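Local coordinates for interferon-activable protein 202 (Mus musculus, PDB 4L5Q) that binds double-stranded DNA without sequence specificity through its first HIN-200 domain and dampens innate immune signalling by preventing activation of the AIM2 inflammasome, at residues Q173-H178 / H193-G198. Sequence-based numbering, arbitrary orientation.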
loop_
_atom_site.group_PDB
_atom_site.type_symbol
_atom_site.label_atom_id
_atom_site.label_comp_id
_atom_site.label_asym_id
_atom_site.label_seq_id
_atom_site.Cartn_x
_atom_site.Cartn_y
_atom_site.Cartn_z
ATOM N N GLN A 173 -2.684 -9.168 -6.195
ATOM C CA GLN A 173 -1.831 -8.112 -5.680
ATOM C C GLN A 173 -2.524 -7.467 -4.486
ATOM O O GLN A 173 -3.576 -6.843 -4.634
ATOM C CB GLN A 173 -1.506 -7.080 -6.759
ATOM C CG GLN A 173 -0.373 -6.149 -6.350
ATOM C CD GLN A 173 0.136 -5.304 -7.495
ATOM O OE1 GLN A 173 -0.438 -5.300 -8.586
ATOM N NE2 GLN A 173 1.225 -4.582 -7.254
ATOM N N LEU A 174 -1.942 -7.644 -3.303
ATOM C CA LEU A 174 -2.514 -7.115 -2.068
ATOM C C LEU A 174 -1.865 -5.782 -1.702
ATOM O O LEU A 174 -0.656 -5.594 -1.882
ATOM C CB LEU A 174 -2.343 -8.118 -0.920
ATOM C CG LEU A 174 -2.813 -9.558 -1.153
ATOM C CD1 LEU A 174 -2.552 -10.425 0.071
ATOM C CD2 LEU A 174 -4.283 -9.601 -1.529
ATOM N N PHE A 175 -2.673 -4.853 -1.199
ATOM C CA PHE A 175 -2.164 -3.564 -0.750
ATOM C C PHE A 175 -2.654 -3.299 0.664
ATOM O O PHE A 175 -3.845 -3.434 0.944
ATOM C CB PHE A 175 -2.658 -2.438 -1.664
ATOM C CG PHE A 175 -2.056 -2.452 -3.048
ATOM C CD1 PHE A 175 -2.583 -3.266 -4.041
ATOM C CD2 PHE A 175 -0.978 -1.629 -3.361
ATOM C CE1 PHE A 175 -2.040 -3.272 -5.322
ATOM C CE2 PHE A 175 -0.426 -1.628 -4.637
ATOM C CZ PHE A 175 -0.960 -2.454 -5.621
ATOM N N SER A 176 -1.731 -2.933 1.550
ATOM C CA SER A 176 -2.070 -2.467 2.900
ATOM C C SER A 176 -2.965 -3.413 3.699
ATOM O O SER A 176 -3.979 -2.984 4.254
ATOM C CB SER A 176 -2.699 -1.067 2.830
ATOM O OG SER A 176 -2.941 -0.539 4.126
ATOM N N PHE A 177 -2.596 -4.691 3.757
ATOM C CA PHE A 177 -3.269 -5.643 4.645
ATOM C C PHE A 177 -2.567 -5.691 5.993
ATOM O O PHE A 177 -1.350 -5.522 6.068
ATOM C CB PHE A 177 -3.292 -7.043 4.023
ATOM C CG PHE A 177 -4.406 -7.247 3.032
ATOM C CD1 PHE A 177 -4.391 -6.593 1.803
ATOM C CD2 PHE A 177 -5.467 -8.092 3.329
ATOM C CE1 PHE A 177 -5.427 -6.777 0.886
ATOM C CE2 PHE A 177 -6.503 -8.282 2.421
ATOM C CZ PHE A 177 -6.483 -7.624 1.197
ATOM N N HIS A 178 -3.332 -5.929 7.057
ATOM C CA HIS A 178 -2.772 -5.950 8.404
ATOM C C HIS A 178 -2.286 -7.340 8.791
ATOM O O HIS A 178 -3.060 -8.303 8.772
ATOM C CB HIS A 178 -3.809 -5.481 9.431
ATOM C CG HIS A 178 -4.161 -4.029 9.322
ATOM N ND1 HIS A 178 -4.825 -3.503 8.234
ATOM C CD2 HIS A 178 -3.956 -2.997 10.174
ATOM C CE1 HIS A 178 -5.003 -2.207 8.415
ATOM N NE2 HIS A 178 -4.489 -1.875 9.586
ATOM N N HIS A 193 -7.700 0.624 4.439
ATOM C CA HIS A 193 -7.096 1.006 3.167
ATOM C C HIS A 193 -6.727 -0.195 2.312
ATOM O O HIS A 193 -6.044 -0.055 1.296
ATOM C CB HIS A 193 -5.843 1.843 3.427
ATOM C CG HIS A 193 -6.096 3.054 4.266
ATOM N ND1 HIS A 193 -5.265 3.434 5.298
ATOM C CD2 HIS A 193 -7.095 3.969 4.230
ATOM C CE1 HIS A 193 -5.737 4.535 5.857
ATOM N NE2 HIS A 193 -6.847 4.880 5.229
ATOM N N SER A 194 -7.176 -1.374 2.725
ATOM C CA SER A 194 -6.815 -2.598 2.025
ATOM C C SER A 194 -7.391 -2.603 0.614
ATOM O O SER A 194 -8.505 -2.127 0.392
ATOM C CB SER A 194 -7.274 -3.818 2.818
ATOM O OG SER A 194 -6.623 -3.860 4.074
ATOM N N PHE A 195 -6.616 -3.122 -0.336
ATOM C CA PHE A 195 -7.015 -3.126 -1.738
ATOM C C PHE A 195 -6.475 -4.371 -2.423
ATOM O O PHE A 195 -5.318 -4.751 -2.216
ATOM C CB PHE A 195 -6.494 -1.868 -2.436
ATOM C CG PHE A 195 -6.896 -1.753 -3.881
ATOM C CD1 PHE A 195 -8.234 -1.596 -4.238
ATOM C CD2 PHE A 195 -5.932 -1.767 -4.886
ATOM C CE1 PHE A 195 -8.609 -1.477 -5.573
ATOM C CE2 PHE A 195 -6.293 -1.647 -6.223
ATOM C CZ PHE A 195 -7.635 -1.504 -6.570
ATOM N N ILE A 196 -7.317 -5.009 -3.227
ATOM C CA ILE A 196 -6.906 -6.171 -4.006
ATOM C C ILE A 196 -7.072 -5.893 -5.501
ATOM O O ILE A 196 -7.993 -5.189 -5.916
ATOM C CB ILE A 196 -7.708 -7.431 -3.621
ATOM C CG1 ILE A 196 -7.714 -7.624 -2.107
ATOM C CG2 ILE A 196 -7.137 -8.667 -4.294
ATOM C CD1 ILE A 196 -8.404 -8.912 -1.662
ATOM N N LYS A 197 -6.160 -6.442 -6.297
ATOM C CA LYS A 197 -6.160 -6.253 -7.740
ATOM C C LYS A 197 -5.502 -7.469 -8.388
ATOM O O LYS A 197 -4.613 -8.081 -7.801
ATOM C CB LYS A 197 -5.387 -4.979 -8.098
ATOM C CG LYS A 197 -5.201 -4.738 -9.588
ATOM C CD LYS A 197 -3.946 -3.916 -9.867
ATOM C CE LYS A 197 -4.028 -2.529 -9.257
ATOM N NZ LYS A 197 -2.803 -1.724 -9.544
ATOM N N GLY A 198 -5.937 -7.827 -9.592
ATOM C CA GLY A 198 -5.295 -8.900 -10.334
ATOM C C GLY A 198 -3.921 -8.501 -10.841
ATOM O O GLY A 198 -3.304 -7.579 -10.304
#
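Ser-194 sets its CB over one face of the Phe-177 ring, 4.1 Å from the centroid, as a CH-pi contact, while Phe-195 O and CG1 of Ile-196 lie at the edge of that ring, CG1 3.5 Å from Phe-177 CZ. Phe-195 O also lies at the edge of the Phe-175 ring, in its plane, and separately accepts the backbone N-H of Phe-175. The Phe-175 and Phe-195 rings run side by side but inclined, planes at 50°, and touch through CD1 of Phe-175 and CD2 of Phe-195 at 3.8 Å. Phe-195 reaches there because its CG stands anti to the backbone N (chi1 -178°).

Four backbone bonds join the antiparallel strands, with Gln-173/Lys-197 and Phe-175/Phe-195 as hydrogen-bonded pairs; the bond from Gln-173 N to Lys-197 O is 2.7 Å long. At Ser-176, which with Phe-177 faces Ile-126 in a G1 beta bulge, the strand turns a corner, and a side chain takes over: Ser-194 OG donates to Ser-176 O (2.8 Å) from above the carbonyl plane, and the same OG accepts a hydrogen bond from Gly-191 N.

This edge pairing belongs to the second OB fold of the HIN-200 domain. Leu-174, Phe-177 and Ile-196 pack inward against strands 125-138 and 152-157, whereas Phe-175 and Phe-195 meet His-40 on strand 39-44 of the other OB fold.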